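Local atomic coordinates of EST1E (PDB entry 2WTM), a protein that hydrolyses feruloyl esters, acting as a promiscuous feruloyl esterase with an alpha/beta-hydrolase fold from a rumen bacterium. Residues Ile32-Thr37 with Tyr65-Ser70; Glu75-Phe80 with His107-Leu112; Ala88-Ala93 with Ala119-Ile124; Pro130-Ala135 with His228-His233; Val203-Ser208 with Leu220-Gly225. All coordinates share one frame; numbering follows the deposited sequence.

Contact 1 of 5, residues Ile32-Thr37 with Tyr65-Ser70. With PO4 (phosphate ion), chain E.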
# COMPACT_ATOMS: atom_id res chain seq x y z
N ILE A 32 16.41 10.78 -1.29
CA ILE A 32 15.68 11.92 -1.89
C ILE A 32 14.71 11.37 -2.92
O ILE A 32 15.12 10.70 -3.89
CB ILE A 32 16.63 12.93 -2.63
CG1 ILE A 32 17.68 13.40 -1.61
CG2 ILE A 32 15.84 14.12 -3.10
CD1 ILE A 32 18.73 14.34 -2.26
N ILE A 33 13.44 11.70 -2.77
CA ILE A 33 12.36 11.22 -3.63
C ILE A 33 11.64 12.37 -4.35
O ILE A 33 11.13 13.31 -3.73
CB ILE A 33 11.32 10.40 -2.84
CG1 ILE A 33 11.97 9.31 -1.98
CG2 ILE A 33 10.27 9.85 -3.78
CD1 ILE A 33 12.76 8.29 -2.72
N HIS A 34 11.63 12.32 -5.68
CA HIS A 34 10.99 13.32 -6.50
C HIS A 34 9.45 13.22 -6.50
O HIS A 34 8.88 12.30 -5.87
CB HIS A 34 11.46 13.07 -7.93
CG HIS A 34 11.11 11.73 -8.43
ND1 HIS A 34 9.84 11.46 -8.91
CD2 HIS A 34 11.80 10.57 -8.50
CE1 HIS A 34 9.77 10.18 -9.21
NE2 HIS A 34 10.94 9.61 -8.98
N GLY A 35 8.80 14.12 -7.26
CA GLY A 35 7.34 14.14 -7.33
C GLY A 35 6.73 13.45 -8.54
O GLY A 35 7.39 12.75 -9.32
N PHE A 36 5.41 13.60 -8.63
CA PHE A 36 4.52 13.00 -9.65
C PHE A 36 4.87 13.60 -10.98
O PHE A 36 4.80 14.81 -11.12
CB PHE A 36 3.11 13.38 -9.22
CG PHE A 36 1.97 13.01 -10.15
CD1 PHE A 36 1.20 11.87 -9.94
CD2 PHE A 36 1.48 13.91 -11.08
CE1 PHE A 36 0.07 11.56 -10.71
CE2 PHE A 36 0.36 13.59 -11.84
CZ PHE A 36 -0.38 12.45 -11.62
N THR A 37 5.23 12.73 -11.92
CA THR A 37 5.82 13.11 -13.27
C THR A 37 7.27 13.53 -13.21
O THR A 37 7.89 13.80 -14.29
CB THR A 37 5.02 14.18 -14.11
OG1 THR A 37 5.30 15.51 -13.65
CG2 THR A 37 3.51 13.92 -14.11
N TYR A 65 8.65 4.04 -9.19
CA TYR A 65 7.92 3.23 -10.21
C TYR A 65 7.36 4.17 -11.26
O TYR A 65 6.68 5.17 -10.96
CB TYR A 65 6.75 2.48 -9.53
CG TYR A 65 6.00 1.56 -10.46
CD1 TYR A 65 6.13 0.15 -10.33
CD2 TYR A 65 5.14 2.03 -11.40
CE1 TYR A 65 5.43 -0.74 -11.17
CE2 TYR A 65 4.42 1.15 -12.26
CZ TYR A 65 4.61 -0.20 -12.14
OH TYR A 65 3.90 -1.10 -12.88
N GLY A 66 7.62 3.87 -12.52
CA GLY A 66 6.99 4.59 -13.61
C GLY A 66 7.51 5.99 -13.89
O GLY A 66 6.87 6.73 -14.66
N HIS A 67 8.67 6.33 -13.30
CA HIS A 67 9.24 7.65 -13.34
C HIS A 67 10.68 7.56 -13.70
O HIS A 67 11.38 6.56 -13.46
CB HIS A 67 9.08 8.34 -11.99
CG HIS A 67 7.67 8.81 -11.76
ND1 HIS A 67 6.61 7.94 -11.55
CD2 HIS A 67 7.15 10.05 -11.76
CE1 HIS A 67 5.50 8.64 -11.42
NE2 HIS A 67 5.80 9.93 -11.52
N GLY A 68 11.13 8.63 -14.36
CA GLY A 68 12.56 8.74 -14.63
C GLY A 68 13.04 7.53 -15.39
O GLY A 68 12.38 7.12 -16.36
N LYS A 69 14.15 6.96 -14.97
CA LYS A 69 14.71 5.79 -15.67
C LYS A 69 14.39 4.49 -15.01
O LYS A 69 15.06 3.48 -15.24
CB LYS A 69 16.24 5.92 -15.85
CG LYS A 69 16.70 7.20 -16.53
CD LYS A 69 18.15 7.49 -16.22
CE LYS A 69 18.68 8.81 -16.80
NZ LYS A 69 20.18 9.00 -16.47
N SER A 70 13.36 4.48 -14.14
CA SER A 70 12.96 3.25 -13.53
C SER A 70 11.97 2.47 -14.39
O SER A 70 11.45 2.99 -15.34
CB SER A 70 12.39 3.49 -12.14
OG SER A 70 13.40 3.93 -11.26
P PO4 E . 4.43 16.91 -8.20
O1 PO4 E . 5.87 17.23 -8.59
O2 PO4 E . 3.81 16.68 -9.56
O3 PO4 E . 3.73 18.15 -7.67
O4 PO4 E . 4.26 15.75 -7.18
O HOH W 1 9.39 10.86 -14.81

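Contact 2 of 5, residues Glu75-Phe80 with His107-Leu112. With PO4 (phosphate ion), chain E.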
# COMPACT_ATOMS: atom_id res chain seq x y z
N GLU A 75 1.32 5.23 -15.83
CA GLU A 75 -0.10 5.02 -15.59
C GLU A 75 -0.38 4.00 -14.51
O GLU A 75 -1.49 4.01 -13.97
CB GLU A 75 -0.83 4.62 -16.89
CG GLU A 75 -0.47 3.28 -17.43
CD GLU A 75 -0.83 3.13 -18.92
OE1 GLU A 75 -0.18 3.78 -19.77
OE2 GLU A 75 -1.74 2.35 -19.21
N ASP A 76 0.55 3.10 -14.29
CA ASP A 76 0.31 1.99 -13.34
C ASP A 76 0.91 2.31 -11.98
O ASP A 76 0.95 1.44 -11.11
CB ASP A 76 0.98 0.75 -13.89
CG ASP A 76 0.27 0.20 -15.09
OD1 ASP A 76 -0.95 0.16 -15.07
OD2 ASP A 76 0.93 -0.20 -16.07
N HIS A 77 1.46 3.50 -11.79
CA HIS A 77 2.05 3.83 -10.44
C HIS A 77 0.96 4.17 -9.47
O HIS A 77 -0.09 4.65 -9.85
CB HIS A 77 3.07 4.94 -10.53
CG HIS A 77 2.60 6.33 -10.23
ND1 HIS A 77 2.12 7.19 -11.20
CD2 HIS A 77 2.66 7.06 -9.09
CE1 HIS A 77 1.90 8.38 -10.65
NE2 HIS A 77 2.20 8.33 -9.36
N THR A 78 1.20 3.88 -8.16
CA THR A 78 0.30 4.24 -7.10
C THR A 78 1.24 4.55 -5.92
O THR A 78 2.44 4.20 -5.85
CB THR A 78 -0.64 3.11 -6.64
OG1 THR A 78 0.10 2.13 -5.90
CG2 THR A 78 -1.41 2.45 -7.80
N LEU A 79 0.68 5.12 -4.89
CA LEU A 79 1.43 5.40 -3.65
C LEU A 79 1.85 4.12 -2.94
O LEU A 79 2.85 4.11 -2.21
CB LEU A 79 0.63 6.29 -2.68
CG LEU A 79 0.58 7.75 -3.17
CD1 LEU A 79 -0.49 8.53 -2.39
CD2 LEU A 79 1.88 8.41 -3.07
N PHE A 80 1.07 3.03 -3.05
CA PHE A 80 1.51 1.74 -2.43
C PHE A 80 2.80 1.28 -3.17
O PHE A 80 3.74 0.82 -2.54
CB PHE A 80 0.47 0.67 -2.56
CG PHE A 80 -0.64 0.74 -1.56
CD1 PHE A 80 -0.76 1.71 -0.62
CD2 PHE A 80 -1.64 -0.23 -1.66
CE1 PHE A 80 -1.87 1.72 0.26
CE2 PHE A 80 -2.71 -0.23 -0.80
CZ PHE A 80 -2.83 0.75 0.14
N HIS A 107 10.16 15.91 -2.68
CA HIS A 107 9.34 17.02 -3.15
C HIS A 107 7.94 16.58 -3.58
O HIS A 107 7.79 15.61 -4.36
CB HIS A 107 10.10 17.69 -4.30
CG HIS A 107 9.42 18.92 -4.83
ND1 HIS A 107 8.68 18.92 -5.99
CD2 HIS A 107 9.32 20.16 -4.31
CE1 HIS A 107 8.19 20.14 -6.18
NE2 HIS A 107 8.56 20.90 -5.17
N SER A 108 6.94 17.35 -3.10
CA SER A 108 5.56 17.25 -3.56
C SER A 108 5.00 15.82 -3.32
O SER A 108 4.95 15.44 -2.20
CB SER A 108 5.38 17.78 -4.98
OG SER A 108 3.98 17.98 -5.22
N GLN A 109 4.62 15.07 -4.35
CA GLN A 109 4.27 13.65 -4.09
C GLN A 109 5.38 12.88 -3.41
O GLN A 109 5.14 12.01 -2.59
CB GLN A 109 3.81 12.91 -5.33
CG GLN A 109 3.40 11.48 -5.05
CD GLN A 109 2.71 10.88 -6.29
OE1 GLN A 109 1.51 11.26 -6.50
NE2 GLN A 109 3.28 9.96 -6.99
N GLY A 110 6.64 13.22 -3.67
CA GLY A 110 7.77 12.64 -2.97
C GLY A 110 7.88 13.06 -1.53
O GLY A 110 8.35 12.33 -0.69
N GLY A 111 7.38 14.27 -1.25
CA GLY A 111 7.37 14.85 0.10
C GLY A 111 6.32 14.13 0.92
O GLY A 111 6.61 13.69 2.05
N LEU A 112 5.12 13.96 0.34
CA LEU A 112 4.13 13.08 0.94
C LEU A 112 4.69 11.67 1.20
O LEU A 112 4.63 11.12 2.30
CB LEU A 112 2.90 12.98 0.10
CG LEU A 112 1.85 11.90 0.55
CD1 LEU A 112 1.30 12.08 1.96
CD2 LEU A 112 0.77 11.80 -0.55
P PO4 E . 4.43 16.91 -8.20
O1 PO4 E . 5.87 17.23 -8.59
O2 PO4 E . 3.81 16.68 -9.56
O3 PO4 E . 3.73 18.15 -7.67
O4 PO4 E . 4.26 15.75 -7.18

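Contact 3 of 5, residues Ala88-Ala93 with Ala119-Ile124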
# COMPACT_ATOMS: atom_id res chain seq x y z
N ALA A 88 12.40 -0.55 -0.30
CA ALA A 88 13.51 -1.24 -0.99
C ALA A 88 14.76 -0.40 -0.98
O ALA A 88 15.89 -0.91 -0.84
CB ALA A 88 13.12 -1.59 -2.35
N VAL A 89 14.59 0.90 -1.15
CA VAL A 89 15.76 1.77 -1.21
C VAL A 89 16.32 1.86 0.22
O VAL A 89 17.57 1.89 0.41
CB VAL A 89 15.36 3.16 -1.77
CG1 VAL A 89 16.46 4.19 -1.55
CG2 VAL A 89 14.94 3.10 -3.21
N VAL A 90 15.49 2.03 1.25
CA VAL A 90 15.98 2.00 2.64
C VAL A 90 16.71 0.67 2.97
O VAL A 90 17.79 0.66 3.52
CB VAL A 90 14.84 2.19 3.60
CG1 VAL A 90 15.31 1.95 5.12
CG2 VAL A 90 14.20 3.54 3.50
N ASP A 91 16.19 -0.43 2.48
CA ASP A 91 16.83 -1.75 2.76
C ASP A 91 18.19 -1.83 2.10
O ASP A 91 19.12 -2.48 2.65
CB ASP A 91 15.89 -2.92 2.40
CG ASP A 91 14.72 -3.04 3.38
OD1 ASP A 91 14.80 -2.42 4.47
OD2 ASP A 91 13.76 -3.75 2.99
N TYR A 92 18.32 -1.23 0.93
CA TYR A 92 19.60 -1.18 0.20
C TYR A 92 20.57 -0.32 0.99
O TYR A 92 21.74 -0.69 1.23
CB TYR A 92 19.39 -0.61 -1.21
CG TYR A 92 20.69 -0.34 -1.93
CD1 TYR A 92 21.32 -1.37 -2.55
CD2 TYR A 92 21.24 0.90 -1.93
CE1 TYR A 92 22.58 -1.12 -3.20
CE2 TYR A 92 22.45 1.15 -2.56
CZ TYR A 92 23.09 0.14 -3.16
OH TYR A 92 24.30 0.42 -3.79
N ALA A 93 20.12 0.86 1.40
CA ALA A 93 20.96 1.82 2.14
C ALA A 93 21.48 1.27 3.46
O ALA A 93 22.61 1.57 3.89
CB ALA A 93 20.15 3.12 2.38
N ALA A 119 7.60 7.57 8.79
CA ALA A 119 6.86 7.03 9.91
C ALA A 119 6.99 5.51 9.97
O ALA A 119 7.14 4.95 11.05
CB ALA A 119 5.44 7.53 9.84
N MET A 120 6.89 4.83 8.84
CA MET A 120 6.99 3.40 8.81
C MET A 120 8.37 2.94 9.17
O MET A 120 8.58 1.81 9.61
CB MET A 120 6.63 2.91 7.40
CG MET A 120 5.21 3.27 6.99
SD MET A 120 4.92 2.97 5.19
CE MET A 120 4.83 1.37 5.42
N GLU A 121 9.36 3.84 8.98
CA GLU A 121 10.79 3.61 9.23
C GLU A 121 11.30 4.50 10.39
O GLU A 121 12.44 4.96 10.38
CB GLU A 121 11.64 3.90 7.97
CG GLU A 121 11.28 3.06 6.82
CD GLU A 121 11.93 1.67 6.82
OE1 GLU A 121 12.37 1.19 7.89
OE2 GLU A 121 11.94 1.04 5.72
N ARG A 122 10.47 4.72 11.39
CA ARG A 122 10.71 5.83 12.35
C ARG A 122 11.88 5.53 13.27
O ARG A 122 12.49 6.48 13.75
CB ARG A 122 9.43 6.17 13.12
CG ARG A 122 8.83 4.97 13.92
CD ARG A 122 7.41 5.28 14.33
NE ARG A 122 6.67 4.11 14.87
CZ ARG A 122 6.11 3.14 14.16
NH1 ARG A 122 6.19 3.11 12.84
NH2 ARG A 122 5.45 2.16 14.78
N ASP A 123 12.22 4.24 13.43
CA ASP A 123 13.39 3.80 14.17
C ASP A 123 14.69 4.16 13.45
O ASP A 123 15.70 4.33 14.14
CB ASP A 123 13.34 2.31 14.54
CG ASP A 123 12.96 1.38 13.40
OD1 ASP A 123 12.36 1.84 12.43
OD2 ASP A 123 13.19 0.16 13.55
N ILE A 124 14.64 4.27 12.12
CA ILE A 124 15.81 4.24 11.21
C ILE A 124 16.07 5.64 10.70
O ILE A 124 17.20 6.02 10.44
CB ILE A 124 15.48 3.33 9.89
CG1 ILE A 124 14.97 1.95 10.25
CG2 ILE A 124 16.66 3.20 8.94
CD1 ILE A 124 15.91 1.22 11.24
O HOH W 2 12.74 -1.43 5.81

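Contact 4 of 5, residues Pro130-Ala135 with His228-His233. With PO4 (phosphate ion), chain E.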
# COMPACT_ATOMS: atom_id res chain seq x y z
N PRO A 130 10.20 17.20 4.14
CA PRO A 130 9.22 17.28 3.06
C PRO A 130 9.25 18.65 2.42
O PRO A 130 8.89 19.63 3.05
CB PRO A 130 7.90 16.96 3.79
CG PRO A 130 8.31 16.44 5.11
CD PRO A 130 9.54 17.24 5.43
N LEU A 131 9.54 18.69 1.13
CA LEU A 131 9.63 19.92 0.34
C LEU A 131 8.29 20.12 -0.42
O LEU A 131 7.95 19.25 -1.21
CB LEU A 131 10.81 19.84 -0.60
CG LEU A 131 12.16 19.66 0.03
CD1 LEU A 131 13.25 19.27 -0.97
CD2 LEU A 131 12.58 20.84 0.89
N SER A 132 7.49 21.16 -0.04
CA SER A 132 6.17 21.40 -0.62
C SER A 132 5.39 20.10 -0.77
O SER A 132 4.92 19.74 -1.87
CB SER A 132 6.36 22.10 -1.98
OG SER A 132 7.13 23.33 -1.76
N PRO A 133 5.24 19.38 0.37
CA PRO A 133 4.66 18.05 0.26
C PRO A 133 3.24 18.04 -0.19
O PRO A 133 2.45 18.90 0.26
CB PRO A 133 4.80 17.53 1.68
CG PRO A 133 4.80 18.73 2.54
CD PRO A 133 5.54 19.72 1.78
N ALA A 134 2.88 17.17 -1.10
CA ALA A 134 1.50 17.04 -1.55
C ALA A 134 0.69 16.23 -0.56
O ALA A 134 0.03 15.24 -0.95
CB ALA A 134 1.45 16.39 -2.95
N ALA A 135 0.69 16.64 0.71
CA ALA A 135 0.16 15.83 1.80
C ALA A 135 -1.36 15.75 1.81
O ALA A 135 -1.94 14.91 2.52
CB ALA A 135 0.62 16.39 3.10
N HIS A 228 5.72 26.33 -6.76
CA HIS A 228 5.80 24.91 -6.38
C HIS A 228 7.20 24.34 -6.46
O HIS A 228 7.57 23.53 -5.60
CB HIS A 228 4.86 24.11 -7.26
CG HIS A 228 4.69 22.68 -6.84
ND1 HIS A 228 4.39 22.31 -5.55
CD2 HIS A 228 4.77 21.53 -7.57
CE1 HIS A 228 4.32 20.99 -5.49
NE2 HIS A 228 4.55 20.49 -6.69
N CYS A 229 7.94 24.69 -7.51
CA CYS A 229 9.33 24.21 -7.69
C CYS A 229 10.37 25.29 -7.44
O CYS A 229 11.53 25.16 -7.89
CB CYS A 229 9.55 23.61 -9.06
SG CYS A 229 8.60 22.14 -9.45
N TYR A 230 9.96 26.34 -6.73
CA TYR A 230 10.89 27.37 -6.29
C TYR A 230 11.59 28.11 -7.47
O TYR A 230 12.83 28.19 -7.55
CB TYR A 230 11.88 26.82 -5.26
CG TYR A 230 11.30 25.73 -4.39
CD1 TYR A 230 10.26 25.99 -3.51
CD2 TYR A 230 11.78 24.44 -4.44
CE1 TYR A 230 9.76 25.00 -2.67
CE2 TYR A 230 11.27 23.45 -3.61
CZ TYR A 230 10.25 23.73 -2.77
OH TYR A 230 9.68 22.81 -1.91
N ASP A 231 10.77 28.63 -8.35
CA ASP A 231 11.27 29.29 -9.58
C ASP A 231 12.04 30.54 -9.15
O ASP A 231 13.05 30.89 -9.78
CB ASP A 231 10.14 29.69 -10.49
CG ASP A 231 9.40 28.53 -11.09
OD1 ASP A 231 9.92 27.42 -11.17
OD2 ASP A 231 8.29 28.78 -11.58
N HIS A 232 11.59 31.23 -8.10
CA HIS A 232 12.20 32.52 -7.72
C HIS A 232 13.32 32.45 -6.71
O HIS A 232 14.28 33.27 -6.74
CB HIS A 232 11.16 33.50 -7.15
CG HIS A 232 9.89 33.56 -7.93
ND1 HIS A 232 8.66 33.69 -7.31
CD2 HIS A 232 9.64 33.51 -9.26
CE1 HIS A 232 7.71 33.71 -8.22
NE2 HIS A 232 8.27 33.59 -9.41
N HIS A 233 13.22 31.54 -5.74
CA HIS A 233 14.14 31.54 -4.61
C HIS A 233 14.58 30.18 -4.14
O HIS A 233 14.59 29.91 -2.92
CB HIS A 233 13.51 32.29 -3.47
CG HIS A 233 13.52 33.75 -3.71
ND1 HIS A 233 14.70 34.47 -3.77
CD2 HIS A 233 12.52 34.62 -3.95
CE1 HIS A 233 14.41 35.74 -4.02
NE2 HIS A 233 13.09 35.85 -4.13
P PO4 E . 4.43 16.91 -8.20
O1 PO4 E . 5.87 17.23 -8.59
O2 PO4 E . 3.81 16.68 -9.56
O3 PO4 E . 3.73 18.15 -7.67
O4 PO4 E . 4.26 15.75 -7.18

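Contact 5 of 5, residues Val203-Ser208 with Leu220-Gly225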
# COMPACT_ATOMS: atom_id res chain seq x y z
N VAL A 203 0.04 22.77 -4.88
CA VAL A 203 -0.41 22.21 -3.60
C VAL A 203 -0.46 23.30 -2.56
O VAL A 203 0.49 24.11 -2.43
CB VAL A 203 0.52 20.94 -3.21
CG1 VAL A 203 0.56 19.96 -4.37
CG2 VAL A 203 1.91 21.34 -2.90
N PRO A 204 -1.57 23.39 -1.81
CA PRO A 204 -1.82 24.53 -0.97
C PRO A 204 -0.86 24.68 0.19
O PRO A 204 -0.67 23.74 0.97
CB PRO A 204 -3.25 24.24 -0.43
CG PRO A 204 -3.35 22.79 -0.46
CD PRO A 204 -2.69 22.43 -1.74
N TYR A 205 -0.22 25.86 0.25
CA TYR A 205 0.66 26.25 1.36
C TYR A 205 0.08 25.98 2.76
O TYR A 205 0.80 25.52 3.64
CB TYR A 205 1.02 27.76 1.22
CG TYR A 205 1.74 28.38 2.40
CD1 TYR A 205 3.07 28.08 2.66
CD2 TYR A 205 1.10 29.29 3.26
CE1 TYR A 205 3.70 28.59 3.73
CE2 TYR A 205 1.73 29.83 4.34
CZ TYR A 205 3.02 29.50 4.58
OH TYR A 205 3.64 30.05 5.67
N GLU A 206 -1.21 26.28 2.97
CA GLU A 206 -1.80 26.24 4.28
C GLU A 206 -1.86 24.82 4.83
O GLU A 206 -1.88 24.60 6.05
CB GLU A 206 -3.20 26.90 4.28
CG GLU A 206 -3.90 26.93 5.66
CD GLU A 206 -3.12 27.70 6.73
OE1 GLU A 206 -2.25 28.51 6.35
OE2 GLU A 206 -3.40 27.53 7.95
N ALA A 207 -1.89 23.82 3.94
CA ALA A 207 -1.83 22.46 4.46
C ALA A 207 -0.50 22.16 5.14
O ALA A 207 -0.42 21.49 6.17
CB ALA A 207 -2.14 21.45 3.37
N SER A 208 0.57 22.72 4.62
CA SER A 208 1.85 22.57 5.28
C SER A 208 1.95 23.33 6.59
O SER A 208 2.61 22.90 7.51
CB SER A 208 2.99 23.04 4.37
OG SER A 208 3.32 22.07 3.39
N LEU A 220 8.69 24.93 10.09
CA LEU A 220 8.20 25.32 8.78
C LEU A 220 9.00 26.49 8.25
O LEU A 220 9.04 27.54 8.90
CB LEU A 220 6.74 25.72 8.81
CG LEU A 220 6.16 26.27 7.51
CD1 LEU A 220 6.20 25.20 6.41
CD2 LEU A 220 4.77 26.80 7.72
N VAL A 221 9.61 26.32 7.10
CA VAL A 221 10.21 27.42 6.38
C VAL A 221 9.40 27.83 5.18
O VAL A 221 9.20 27.08 4.26
CB VAL A 221 11.65 27.13 5.99
CG1 VAL A 221 12.19 28.26 5.14
CG2 VAL A 221 12.50 27.03 7.23
N THR A 222 8.87 29.07 5.19
CA THR A 222 8.04 29.57 4.16
C THR A 222 8.93 30.30 3.19
O THR A 222 9.83 31.05 3.62
CB THR A 222 6.98 30.54 4.73
OG1 THR A 222 6.17 29.78 5.63
CG2 THR A 222 6.12 31.14 3.63
N ILE A 223 8.75 30.03 1.90
CA ILE A 223 9.49 30.80 0.89
C ILE A 223 8.54 31.90 0.36
O ILE A 223 7.63 31.63 -0.43
CB ILE A 223 10.06 29.95 -0.25
CG1 ILE A 223 10.66 28.61 0.24
CG2 ILE A 223 11.06 30.72 -1.06
CD1 ILE A 223 11.91 28.76 1.09
N PRO A 224 8.79 33.16 0.74
CA PRO A 224 7.80 34.17 0.32
C PRO A 224 7.74 34.37 -1.18
O PRO A 224 8.78 34.54 -1.82
CB PRO A 224 8.26 35.44 1.05
CG PRO A 224 9.13 34.99 2.08
CD PRO A 224 9.83 33.74 1.57
N GLY A 225 6.51 34.32 -1.71
CA GLY A 225 6.25 34.61 -3.08
C GLY A 225 6.55 33.53 -4.07
O GLY A 225 6.28 33.68 -5.26

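Contact 1 of 5, residues Ile32-Thr37 with Tyr65-Ser70
Thr37 and His67 bring their CA atoms within 6.4 Å where the loop that follows strand 27-33 meets the loop 65-70, with no sheet pairing between the two segments. Thr37 N donates to His67 NE2 at 2.9 Å, arriving at the ring edge almost in its plane. At the other nitrogen, His67 ND1 donates to Tyr65 O, so the imidazole is gripped on both sides and its rotation is fixed. His67 CD2 also lies 3.6 Å from Gly35 O. His34 packs against the root of this side chain, its CE1 3.4 Å from His67 CB; the two rings meet obliquely, their planes 31° apart. His34 CG lies between the backbone N and the carbonyl carbon (chi1 60°), which folds the ring back so that ND1 can donate to Gly35 O at 2.8 Å. A water accepts from Gly68 N and makes a weak bond to Thr37 O. Phe36 N donates to phosphate O4 at 2.8 Å, and this loop after His34-Gly35 is consistent with one half of an alpha/beta-hydrolase oxyanion hole. His34 NE2 is bonded to Met64 N, while His77 and Trp82 meet the His67 ring edge-to-face. Ile33, on strand 27-33, packs on helix 109-120, and Phe36 rests on Gln109 of that same helix.

Contact 2 of 5, residues Glu75-Phe80 with His107-Leu112
Gln109 and His77 reach toward each other from opposite directions and form the tight part of this buried contact. Gln109 NE2 donates to His77 NE2 at 3.1 Å along a fairly straight line (165°). The acceptor lies in the amide plane, whereas the donor is tilted somewhat from the imidazole plane. With CG anti to the backbone N (chi1 -177°) and the chain extended beyond it, Gln109 carries its amide far enough from helix 109-120 to meet the ring. Both polar ends have second partners: Gln109 OE1 is bonded to Tyr172 OH, and His77 ND1 to Phe74 O. Leu79 packs against the aliphatic part of Gln109, its CD2 4.0 Å from Gln109 CG. Packing thins beyond it to one methyl contact, Leu79 CD1 to Leu112 CD2 at 4.0 Å, where the two leucines cross at about a right angle. Toward solvent the segment continues into the partly exposed Glu75 and Asp76, which take no part in the contact; Asp76 is salt-bridged to Lys169. Gln109 N donates to phosphate O4 at 2.9 Å, just past Ser108 on what appears to be a nucleophile elbow; this would be consistent with an oxyanion-hole NH. The contact thus joins the starts of helices 79-93 and 109-120, with helix 137-143 packed against Gln109 and Leu112 and strand 166-169 touching His77.

Contact 3 of 5, residues Ala88-Ala93 with Ala119-Ile124
Val90 and Glu121 approach from opposite directions between helix 79-93 and the end of helix 109-120, with their nearest CA atoms 8.5 Å apart. Van der Waals contact comes first. Val90 CG1 lies 3.5 Å from Glu121 OE2, so a methyl group presses against the carboxylate. Glu121 achieves this by bending at its second torsion (chi2 -82°), which turns the carboxylate toward the valine. The purely apolar part is small: Val90 CG1 to Ile124 CG2 at 4.2 Å.

Water-mediated bonding spans the same gap. One water lies 2.6 Å from Glu121 OE2 and equally close to Asp91 OD1, in a position to donate to both acids, though it has more acceptors around it than protons to give. Asp91 OD1 and Glu121 OE2 stay 4.7 Å apart, and the water between them probably offsets some of the repulsion of the like charges.

Local bonds hold the turn after the helix. Ile124 N donates to Glu121 O at 2.9 Å, and Arg122 NH1 donates to Ala119 O at 2.7 Å with that oxygen in the guanidinium plane. Arg122 and Asp123 also make salt bridges to Glu154 and Arg174 of the second subunit, so the edge of the contact belongs to the dimer interface. Val90 rests on strands 27-33 and 99-107, the helix-on-sheet layering of the alpha/beta-hydrolase fold.

Contact 4 of 5, residues Pro130-Ala135 with His228-His233
Tyr230 turns the edge of its ring to Leu131, whose CB approaches near the ring plane, 3.4 Å from Tyr230 OH; Ser132 is the partner of the hydroxyl. One face of the same ring carries His228 O, 3.9 Å above the plane and offset toward the rim. The His228 imidazole is likewise used at its edge, with Ser132 O near its plane 3.9 Å from His228 CE1 and a phosphate oxygen at NE2. This is probably the catalytic-histidine loop of an alpha/beta hydrolase, and Ser108, His228 and Asp200 have the geometry of a Ser-His-Asp catalytic triad. His228 ND1 is hydrogen-bonded to Asp200 OD2, while His228 NE2 donates to phosphate O3 at 2.7 Å. The anion, probably from the crystallisation liquor, thus occupies the presumed active site. A chi1 of -171° turns the His228 ring away from its own backbone N and out to the anion. Both Ser132 and Tyr230 have positive phi. Around them, His107 NE2 is bonded to His228 O, and Arg43 binds Tyr230 O, tying the loop to the sheet end and to helix 43-54. The phenol hydroxyl is the donor to the buried serine: Tyr230 OH gives its proton to Ser132 OG at 2.6 Å.

Contact 5 of 5, residues Val203-Ser208 with Leu220-Gly225
Tyr205 and Thr222 are brought together by their first torsions: Tyr205 CG is anti to its own backbone N (chi1 170°), sending the phenol across to the strand, while Thr222 OG1 sits beside its backbone N (chi1 -62°), facing the helix. Their hydroxyls form a short hydrogen bond, Tyr205 OH to Thr222 OG1 at 2.5 Å, in which either could be the donor. OG1 lies in the plane of the phenol ring, at its edge. The threonine methyl sits off to one side of the ring plane, Thr222 CG2 3.5 Å from Tyr205 CE1, so one residue supplies both a polar and an apolar touch. The two side chains cross at about a right angle. Leu220, two residues earlier on the strand and also pointing at the helix, brings CD2 to 4.0 Å from Tyr205 OH. Its other methyl, CD1, lies 4.4 Å from Ser208 CB, a looser approach one helical turn further on. The serine hydroxyl turns to His196 on the adjoining strand. Helix 205-214 thereby covers the outermost strand 218-223 within a beta-alpha-beta unit that starts from strand 192-197; Leu220 also packs on Ile194, while Val221 and Ile223 pack on helix 234-249.

How the contacts relate
Contacts 1, 2 and 4 gather around one phosphate ion and make up the deep, polar centre, where histidines, backbone NH groups and, in contact 4, a tyrosine-serine hydroxyl pair carry the bonds. Contacts 1 and 2 touch through Ile33 O and His107 N; contact 2 meets contact 4 where Ser108 approaches His228, the presumed catalytic pair. Contacts 2 and 3 hold the same two helices, 79-93 and 109-120, but contact 3 reaches into the dimer interface and trades direct bonds for a water. Contact 5, about 27 Å from contact 3 between centres, is only partly buried at the sheet edge and relies on paired hydroxyls, while its Val203 touches the triad region of contact 4.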